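PDB 3FEQ: putative amidohydrolase from Unidentified, which probably acts as a zinc-dependent prolidase of the amidohydrolase superfamily, hydrolysing dipeptides that carry a C-terminal proline. Local coordinates for residues H24-V28 / T38-L44; T56-G60 / L366-A370; L98-T103 / V398-Q403; G196-D202 / E292-V297. All coordinates share one frame; numbering follows the deposited sequence.

In the fold
Contacts 1, 2 and 3 lie on one side of the chain's centre and all reach the same mixed sheet, whereas contact 4 lies on the opposite side, its centre about 53 Å from that of contact 1. Contact 1 is a surface contact made by backbone pairing and partly exposed histidines. Contacts 2 and 3 are buried and mostly apolar. Their strands 56-66 and 102-107 are neighbours, and the two contacts touch at Gly-60 and Thr-103. Contact 4, also largely buried, joins two loops near the zinc site and relies instead on a serine hydroxyl and a lysine ammonium bonded to backbone carbonyls.

Contact 1: H24-V28 / T38-L44; sequences HHHVV and TDRPVDL
The ring of His-25 carries the carboxylate of Asp-39 over one face: Asp-39 CG sits 4.3 Å above the plane of the His-25 ring, displaced toward the rim, and the two planes are 14° apart. These groups decorate the open end of a beta hairpin formed by strands 20-30 and 33-38, where the second chain peels off into a loop. The two side chains leave in the same direction. The nearer oxygen, Asp-39 OD2, is 4.3 Å from His-25 NE2, too far for an ion pair, and the ring's ND1 is bonded to the carbonyl of Glu-23. At the edge of the His-26 ring lies the carbonyl O of Thr-38, while Val-42 CG2 approaches ND1 of this ring obliquely at 4.0 Å. His-26 and Thr-38 are an antiparallel hydrogen-bonded pair, with both side chains on one face of the sheet. Thr-38 N bonds to His-26 O at 3.0 Å, and His-26 N returns a bond to Thr-38 O. Beyond the pair, the loop folds back over the sheet through Val-42. Val-28 turns CG2 anti to its carbonyl carbon, and this methyl meets Val-42 CG1 at 3.9 Å.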
# COMPACT_ATOMS: atom_id res chain seq x y z
N HIS C 24 -59.82 10.87 33.70
CA HIS C 24 -60.67 11.57 32.74
C HIS C 24 -60.09 12.84 32.14
O HIS C 24 -60.83 13.75 31.78
CB HIS C 24 -62.07 11.80 33.32
CG HIS C 24 -62.81 10.54 33.60
ND1 HIS C 24 -63.58 9.90 32.65
CD2 HIS C 24 -62.82 9.74 34.69
CE1 HIS C 24 -64.07 8.79 33.16
NE2 HIS C 24 -63.62 8.66 34.39
N HIS C 25 -58.77 12.89 32.00
CA HIS C 25 -58.14 13.97 31.26
C HIS C 25 -58.01 13.62 29.80
O HIS C 25 -57.63 12.51 29.44
CB HIS C 25 -56.77 14.29 31.83
CG HIS C 25 -56.81 15.15 33.04
ND1 HIS C 25 -57.42 14.76 34.21
CD2 HIS C 25 -56.28 16.38 33.29
CE1 HIS C 25 -57.28 15.71 35.12
NE2 HIS C 25 -56.59 16.70 34.58
N HIS C 26 -58.35 14.58 28.95
CA HIS C 26 -58.20 14.45 27.52
C HIS C 26 -56.82 14.95 27.12
O HIS C 26 -56.26 15.83 27.78
CB HIS C 26 -59.28 15.26 26.79
CG HIS C 26 -60.69 14.90 27.18
ND1 HIS C 26 -61.63 14.51 26.25
CD2 HIS C 26 -61.32 14.91 28.37
CE1 HIS C 26 -62.77 14.26 26.86
NE2 HIS C 26 -62.61 14.49 28.15
N VAL C 27 -56.25 14.38 26.07
CA VAL C 27 -54.99 14.88 25.53
C VAL C 27 -55.09 15.15 24.03
O VAL C 27 -55.44 14.26 23.25
CB VAL C 27 -53.81 13.96 25.87
CG1 VAL C 27 -54.26 12.54 25.97
CG2 VAL C 27 -52.70 14.09 24.84
N VAL C 28 -54.80 16.39 23.65
CA VAL C 28 -55.07 16.86 22.31
C VAL C 28 -53.79 17.02 21.49
O VAL C 28 -52.92 17.83 21.82
CB VAL C 28 -55.80 18.21 22.32
CG1 VAL C 28 -56.24 18.58 20.92
CG2 VAL C 28 -56.99 18.14 23.24
N THR C 38 -56.06 18.26 29.59
CA THR C 38 -57.16 18.96 30.24
C THR C 38 -58.38 18.06 30.39
O THR C 38 -58.44 16.97 29.82
CB THR C 38 -57.56 20.23 29.46
OG1 THR C 38 -58.27 21.12 30.33
CG2 THR C 38 -58.44 19.87 28.28
N ASP C 39 -59.36 18.53 31.16
CA ASP C 39 -60.65 17.84 31.26
C ASP C 39 -61.79 18.75 30.82
O ASP C 39 -62.91 18.29 30.58
CB ASP C 39 -60.88 17.36 32.69
CG ASP C 39 -60.45 18.37 33.73
OD1 ASP C 39 -59.88 19.41 33.35
OD2 ASP C 39 -60.68 18.12 34.93
N ARG C 40 -61.50 20.05 30.71
CA ARG C 40 -62.26 20.92 29.82
C ARG C 40 -62.70 20.19 28.56
O ARG C 40 -61.93 20.03 27.62
CB ARG C 40 -61.43 22.15 29.45
CG ARG C 40 -61.92 22.88 28.21
CD ARG C 40 -60.76 23.46 27.41
NE ARG C 40 -60.88 23.16 25.98
CZ ARG C 40 -61.19 24.06 25.06
NH1 ARG C 40 -61.42 25.32 25.41
NH2 ARG C 40 -61.27 23.71 23.78
N PRO C 41 -63.96 19.75 28.55
CA PRO C 41 -64.61 19.31 27.31
C PRO C 41 -64.05 20.04 26.09
O PRO C 41 -64.05 21.27 26.05
CB PRO C 41 -66.07 19.71 27.53
CG PRO C 41 -66.00 20.87 28.46
CD PRO C 41 -64.84 20.60 29.37
N VAL C 42 -63.58 19.27 25.11
CA VAL C 42 -62.98 19.85 23.92
C VAL C 42 -63.99 19.93 22.78
O VAL C 42 -64.66 18.96 22.46
CB VAL C 42 -61.76 19.03 23.45
CG1 VAL C 42 -60.49 19.54 24.12
CG2 VAL C 42 -61.96 17.56 23.74
N ASP C 43 -64.08 21.11 22.16
CA ASP C 43 -64.94 21.30 21.00
C ASP C 43 -64.12 21.42 19.72
O ASP C 43 -63.79 22.52 19.29
CB ASP C 43 -65.82 22.54 21.18
CG ASP C 43 -67.09 22.48 20.36
OD1 ASP C 43 -67.89 23.44 20.42
OD2 ASP C 43 -67.30 21.47 19.65
N LEU C 44 -63.80 20.27 19.13
CA LEU C 44 -63.43 20.22 17.71
C LEU C 44 -63.97 18.96 17.05
O LEU C 44 -63.52 17.85 17.35
CB LEU C 44 -61.92 20.30 17.55
CG LEU C 44 -61.12 20.72 18.79
CD1 LEU C 44 -60.08 19.67 19.15
CD2 LEU C 44 -60.47 22.08 18.58

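Contact 2: T56-G60 / L366-A370; sequences TVMPG and LGVIA
Ile-369 reaches across to the strand at Val-57, Met-58 and Pro-59 with the long branch of its side chain. CG1 stands beside the backbone N (chi1 -53°), and the branch is then fully extended (chi2 -178°), which carries the terminal CD1 over the strand backbone. There Ile-369 CD1 lies 3.6 Å from Met-58 CA and close to the carbonyl O of Val-57. It also meets a methyl of Val-57, CG2 to CD1 3.9 Å, the two side chains crossing at about a right angle; Val-57 CG2 is the branch set roughly opposite the backbone N. Met-58 starts its side chain away from the loop, and the isoleucine methyl lies against the main chain of Val-57 and Met-58. Further along, the Pro-59 ring points at the loop. Its CD packs against Ile-369 CG1 at 3.8 Å. The Gly-367 carbonyl lies against the same ring, Pro-59 CG to Gly-367 C 3.6 Å; the phi of this glycine, 72°, is a backbone conformation that glycine readily adopts. No hydrogen bond links the segments; the contact is apolar packing of a loop on a strand. Strand 56-66 runs here between strand 11-15, bonded through Val-57, and strand 377-380, bonded through Thr-56 and Met-58. Ile-369 packs on this surface, also touching Val-13, Leu-377 and, from strand 33-38, Ile-34 and Val-37, so the loop between helix 354-359 and strand 377-380 packs on the sheet beside the barrel.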
# COMPACT_ATOMS: atom_id res chain seq x y z
N THR C 56 -55.03 3.80 30.99
CA THR C 56 -53.91 4.67 31.32
C THR C 56 -53.18 5.11 30.08
O THR C 56 -52.71 4.29 29.30
CB THR C 56 -52.94 3.97 32.26
OG1 THR C 56 -53.61 3.65 33.48
CG2 THR C 56 -51.76 4.88 32.56
N VAL C 57 -53.10 6.42 29.88
CA VAL C 57 -52.30 6.96 28.79
C VAL C 57 -51.02 7.60 29.33
O VAL C 57 -51.07 8.50 30.17
CB VAL C 57 -53.11 7.93 27.88
CG1 VAL C 57 -54.14 8.69 28.68
CG2 VAL C 57 -52.20 8.88 27.12
N MET C 58 -49.88 7.05 28.91
CA MET C 58 -48.57 7.52 29.39
C MET C 58 -47.62 7.81 28.23
O MET C 58 -47.93 7.49 27.09
CB MET C 58 -47.96 6.54 30.40
CG MET C 58 -47.73 5.13 29.89
SD MET C 58 -47.01 4.11 31.20
CE MET C 58 -45.49 4.99 31.55
N PRO C 59 -46.47 8.45 28.51
CA PRO C 59 -45.53 8.63 27.41
C PRO C 59 -45.03 7.29 26.91
O PRO C 59 -44.98 6.31 27.66
CB PRO C 59 -44.37 9.41 28.06
CG PRO C 59 -44.90 9.95 29.32
CD PRO C 59 -45.97 9.01 29.78
N GLY C 60 -44.69 7.23 25.63
CA GLY C 60 -44.12 6.03 25.04
C GLY C 60 -42.76 5.76 25.65
O GLY C 60 -42.06 6.69 26.05
N LEU C 366 -39.49 14.33 25.03
CA LEU C 366 -40.03 12.99 25.15
C LEU C 366 -40.16 12.65 26.63
O LEU C 366 -39.70 13.41 27.49
CB LEU C 366 -39.10 11.97 24.47
CG LEU C 366 -38.74 12.21 23.00
CD1 LEU C 366 -37.57 11.36 22.61
CD2 LEU C 366 -39.90 11.93 22.07
N GLY C 367 -40.81 11.53 26.92
CA GLY C 367 -40.90 11.00 28.29
C GLY C 367 -41.81 11.77 29.22
O GLY C 367 -41.82 11.54 30.43
N VAL C 368 -42.59 12.70 28.67
CA VAL C 368 -43.50 13.49 29.48
C VAL C 368 -44.74 13.89 28.67
O VAL C 368 -44.62 14.29 27.51
CB VAL C 368 -42.78 14.74 30.10
CG1 VAL C 368 -42.38 15.75 29.02
CG2 VAL C 368 -43.63 15.39 31.17
N ILE C 369 -45.93 13.69 29.25
CA ILE C 369 -47.16 14.22 28.66
C ILE C 369 -47.40 15.64 29.13
O ILE C 369 -47.96 15.87 30.20
CB ILE C 369 -48.40 13.35 28.95
CG1 ILE C 369 -48.15 11.90 28.56
CG2 ILE C 369 -49.60 13.87 28.18
CD1 ILE C 369 -49.34 11.02 28.77
N ALA C 370 -46.94 16.60 28.34
CA ALA C 370 -47.06 18.00 28.68
C ALA C 370 -47.24 18.77 27.40
O ALA C 370 -47.02 18.24 26.31
CB ALA C 370 -45.81 18.47 29.40

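Contact 3: L98-T103 / V398-Q403; sequences LSRGFT and VEYVLQ
Gly-101 faces Val-401, their CA atoms 6.3 Å apart, at the point where helix 90-99 ends in a Schellman motif: the glycine takes phi 104° and its N bonds back to Leu-98 O at 2.9 Å. Val-401 is wedged into the turn that follows the helix. Its CG2 meets the main chain there, 4.1 Å from Gly-101 CA and 3.9 Å from Leu-98 O. The other methyl, CG1, is turned opposite the backbone N (chi1 177°) and so reaches toward the strand beyond the turn, where it touches Thr-103 CG2 at 3.7 Å as the Thr-103 and Val-401 side chains pass antiparallel to each other. One bulge away, Val-398 presses its CG1 on the helix end, 3.6 Å from Ser-99 O. At the far end the extended Gln-403 side chain lies against Leu-98. The bulge is a classic one, Glu-399 and Tyr-400 both facing Val-379, and it lets Val-398 and Val-401 both point at the helix-to-strand turn. The turn joins helix 90-99 to strand 102-107, a neighbour of strand 56-66 through the bonds of Gly-101 and Thr-103 to Phe-61. Arg-100 is held by Gln-332, through NE, and by a salt bridge to Glu-394. Strand 398-403 comes from much later in the chain and pairs with strands 377-380 and 406-410.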
# COMPACT_ATOMS: atom_id res chain seq x y z
N LEU C 98 -41.64 -1.86 19.05
CA LEU C 98 -42.62 -0.80 18.95
C LEU C 98 -43.95 -1.27 19.52
O LEU C 98 -44.58 -0.55 20.28
CB LEU C 98 -42.78 -0.33 17.50
CG LEU C 98 -43.77 0.80 17.24
CD1 LEU C 98 -43.29 2.11 17.86
CD2 LEU C 98 -44.02 0.95 15.73
N SER C 99 -44.31 -2.51 19.22
CA SER C 99 -45.57 -3.06 19.71
C SER C 99 -45.60 -3.22 21.23
O SER C 99 -46.65 -3.11 21.85
CB SER C 99 -45.92 -4.37 19.01
OG SER C 99 -45.16 -5.44 19.52
N ARG C 100 -44.45 -3.44 21.84
CA ARG C 100 -44.39 -3.49 23.28
C ARG C 100 -44.48 -2.10 23.93
O ARG C 100 -44.48 -2.00 25.14
CB ARG C 100 -43.11 -4.19 23.72
CG ARG C 100 -43.04 -5.63 23.29
CD ARG C 100 -41.87 -6.34 23.94
NE ARG C 100 -40.61 -6.05 23.27
CZ ARG C 100 -40.13 -6.76 22.27
NH1 ARG C 100 -40.82 -7.80 21.83
NH2 ARG C 100 -38.98 -6.43 21.71
N GLY C 101 -44.55 -1.05 23.13
CA GLY C 101 -44.69 0.30 23.67
C GLY C 101 -43.43 1.17 23.66
O GLY C 101 -43.44 2.30 24.13
N PHE C 102 -42.33 0.64 23.12
CA PHE C 102 -41.11 1.43 23.01
C PHE C 102 -41.14 2.28 21.76
O PHE C 102 -41.27 1.76 20.65
CB PHE C 102 -39.90 0.52 23.04
CG PHE C 102 -39.72 -0.17 24.35
CD1 PHE C 102 -39.02 0.44 25.38
CD2 PHE C 102 -40.31 -1.41 24.59
CE1 PHE C 102 -38.89 -0.18 26.60
CE2 PHE C 102 -40.17 -2.03 25.81
CZ PHE C 102 -39.47 -1.41 26.81
N THR C 103 -41.08 3.59 21.95
CA THR C 103 -41.25 4.50 20.84
C THR C 103 -39.93 5.18 20.51
O THR C 103 -39.78 5.81 19.47
CB THR C 103 -42.32 5.57 21.14
OG1 THR C 103 -42.21 5.99 22.50
CG2 THR C 103 -43.70 5.01 20.90
N VAL C 398 -51.02 -3.44 26.18
CA VAL C 398 -50.91 -2.14 25.51
C VAL C 398 -51.67 -2.21 24.20
O VAL C 398 -51.31 -2.98 23.32
CB VAL C 398 -49.44 -1.76 25.24
CG1 VAL C 398 -48.61 -2.98 24.90
CG2 VAL C 398 -49.33 -0.73 24.14
N GLU C 399 -52.73 -1.43 24.07
CA GLU C 399 -53.57 -1.54 22.88
C GLU C 399 -53.46 -0.38 21.91
O GLU C 399 -53.90 -0.50 20.77
CB GLU C 399 -55.03 -1.81 23.23
CG GLU C 399 -55.72 -0.68 23.92
CD GLU C 399 -55.99 -0.98 25.36
OE1 GLU C 399 -55.14 -0.62 26.21
OE2 GLU C 399 -57.02 -1.63 25.64
N TYR C 400 -52.87 0.73 22.35
CA TYR C 400 -52.58 1.82 21.42
C TYR C 400 -51.16 2.33 21.55
O TYR C 400 -50.69 2.58 22.66
CB TYR C 400 -53.56 2.97 21.59
CG TYR C 400 -54.98 2.65 21.19
CD1 TYR C 400 -55.31 2.42 19.86
CD2 TYR C 400 -56.00 2.60 22.13
CE1 TYR C 400 -56.61 2.14 19.48
CE2 TYR C 400 -57.30 2.32 21.77
CZ TYR C 400 -57.60 2.09 20.44
OH TYR C 400 -58.89 1.81 20.07
N VAL C 401 -50.47 2.48 20.43
CA VAL C 401 -49.21 3.20 20.43
C VAL C 401 -49.24 4.34 19.42
O VAL C 401 -49.53 4.15 18.25
CB VAL C 401 -48.01 2.27 20.15
CG1 VAL C 401 -46.74 3.07 20.08
CG2 VAL C 401 -47.90 1.20 21.22
N LEU C 402 -48.97 5.55 19.91
CA LEU C 402 -48.88 6.70 19.04
C LEU C 402 -47.44 7.15 18.92
O LEU C 402 -46.72 7.22 19.91
CB LEU C 402 -49.72 7.84 19.58
CG LEU C 402 -51.11 8.00 18.98
CD1 LEU C 402 -52.02 6.91 19.47
CD2 LEU C 402 -51.66 9.36 19.35
N GLN C 403 -47.04 7.50 17.70
CA GLN C 403 -45.69 7.96 17.47
C GLN C 403 -45.70 9.24 16.65
O GLN C 403 -46.34 9.31 15.61
CB GLN C 403 -44.91 6.85 16.76
CG GLN C 403 -43.41 6.87 16.97
CD GLN C 403 -42.74 5.58 16.53
OE1 GLN C 403 -41.74 5.18 17.11
NE2 GLN C 403 -43.30 4.93 15.52

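Contact 4: G196-D202 / E292-V297; sequences GVASPTD and ESVAKV
Lys-296 drives its ammonium group into the curl of 196-202, where main-chain carbonyls receive it. NZ donates to Ser-199 O at 2.9 Å, meeting that oxygen almost head-on at a C=O...N angle of 170°, and makes a weaker bond to Asp-202 O at 3.4 Å. A bend at chi3 (-60°) in an otherwise extended chain tips the group inward, and on the way CD passes 3.3 Å from Gly-196 O. Ser-293 grips the same loop at Val-197: its hydroxyl donates to Val-197 O, OG to O 2.7 Å, in the carbonyl plane. Val-197 answers with CG1, which packs 4.0 Å from Val-297 CB. In this TIM-barrel domain 196-202 is an irregular loop after strand 189-192; residues 293-296 have helical backbone angles without the regular bonds and run up to the short helix that follows. The position of Gly-196 is about 7 Å from a bound zinc ion, so the loop lies near the metal site. Behind the first shell, Asp-202 folds the curl on itself: its OD1 accepts from Gly-196 N and, at 2.8 Å, from Ser-199 OG. Asp-202 OD1 is 5.4 Å from Lys-296 NZ, too far for a salt bridge, though its charge would probably help stabilise the ammonium. Farther out, Ser-199 OG is bonded to His-142 ND1, Val-297 leans on Tyr-277 and Leu-280 of helix 274-282, and Thr-201 packs on Gln-183 of a neighbouring subunit.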
# COMPACT_ATOMS: atom_id res chain seq x y z
N GLY C 196 -16.10 -7.85 29.37
CA GLY C 196 -17.53 -8.09 29.33
C GLY C 196 -17.94 -9.55 29.45
O GLY C 196 -17.27 -10.34 30.11
N VAL C 197 -19.05 -9.89 28.80
CA VAL C 197 -19.59 -11.24 28.86
C VAL C 197 -19.60 -11.92 27.48
O VAL C 197 -19.21 -13.08 27.34
CB VAL C 197 -21.01 -11.24 29.48
CG1 VAL C 197 -21.64 -12.62 29.40
CG2 VAL C 197 -20.96 -10.73 30.93
N ALA C 198 -19.98 -11.16 26.45
CA ALA C 198 -20.24 -11.70 25.11
C ALA C 198 -19.03 -11.70 24.17
O ALA C 198 -19.16 -12.02 22.98
CB ALA C 198 -21.41 -10.95 24.47
N SER C 199 -17.86 -11.35 24.69
CA SER C 199 -16.62 -11.36 23.91
C SER C 199 -15.70 -12.49 24.36
O SER C 199 -15.72 -12.88 25.53
CB SER C 199 -15.90 -10.01 24.04
OG SER C 199 -15.96 -9.54 25.38
N PRO C 200 -14.89 -13.05 23.43
CA PRO C 200 -14.06 -14.23 23.72
C PRO C 200 -12.91 -14.07 24.75
O PRO C 200 -12.75 -14.94 25.62
CB PRO C 200 -13.51 -14.64 22.34
CG PRO C 200 -13.61 -13.42 21.50
CD PRO C 200 -14.78 -12.63 22.02
N THR C 201 -12.12 -13.00 24.65
CA THR C 201 -10.78 -12.97 25.26
C THR C 201 -10.64 -12.18 26.57
O THR C 201 -9.68 -12.38 27.31
CB THR C 201 -9.69 -12.51 24.26
OG1 THR C 201 -10.01 -11.22 23.74
CG2 THR C 201 -9.56 -13.50 23.12
N ASP C 202 -11.58 -11.28 26.85
CA ASP C 202 -11.45 -10.36 27.98
C ASP C 202 -12.26 -10.80 29.21
O ASP C 202 -13.49 -10.82 29.16
CB ASP C 202 -11.84 -8.94 27.58
CG ASP C 202 -13.05 -8.90 26.65
OD1 ASP C 202 -14.12 -8.39 27.08
OD2 ASP C 202 -12.94 -9.37 25.50
N GLU C 292 -17.74 -20.38 26.87
CA GLU C 292 -16.95 -19.63 27.86
C GLU C 292 -17.45 -18.19 28.09
O GLU C 292 -16.91 -17.46 28.93
CB GLU C 292 -15.45 -19.66 27.52
CG GLU C 292 -14.99 -18.64 26.47
CD GLU C 292 -15.28 -19.08 25.04
OE1 GLU C 292 -15.56 -20.28 24.82
OE2 GLU C 292 -15.21 -18.23 24.13
N SER C 293 -18.48 -17.79 27.34
CA SER C 293 -19.20 -16.54 27.57
C SER C 293 -20.32 -16.75 28.60
O SER C 293 -20.61 -15.86 29.41
CB SER C 293 -19.77 -15.99 26.26
OG SER C 293 -18.86 -15.11 25.62
N VAL C 294 -20.91 -17.94 28.57
CA VAL C 294 -21.93 -18.33 29.55
C VAL C 294 -21.30 -18.69 30.89
O VAL C 294 -22.00 -18.75 31.91
CB VAL C 294 -22.79 -19.52 29.05
CG1 VAL C 294 -24.25 -19.31 29.42
CG2 VAL C 294 -22.64 -19.72 27.55
N ALA C 295 -19.99 -18.96 30.90
CA ALA C 295 -19.26 -19.10 32.15
C ALA C 295 -19.17 -17.77 32.89
O ALA C 295 -19.26 -17.73 34.12
CB ALA C 295 -17.87 -19.66 31.89
N LYS C 296 -19.05 -16.68 32.12
CA LYS C 296 -18.89 -15.33 32.66
C LYS C 296 -20.20 -14.70 33.14
O LYS C 296 -20.19 -13.76 33.93
CB LYS C 296 -18.23 -14.41 31.63
CG LYS C 296 -16.72 -14.27 31.81
CD LYS C 296 -16.10 -13.41 30.72
CE LYS C 296 -16.33 -14.02 29.34
NZ LYS C 296 -15.36 -13.49 28.34
N VAL C 297 -21.33 -15.22 32.65
CA VAL C 297 -22.64 -14.64 32.97
C VAL C 297 -23.11 -14.95 34.40
O VAL C 297 -23.93 -14.22 34.96
CB VAL C 297 -23.72 -15.01 31.90
CG1 VAL C 297 -24.36 -16.36 32.19
CG2 VAL C 297 -24.78 -13.92 31.79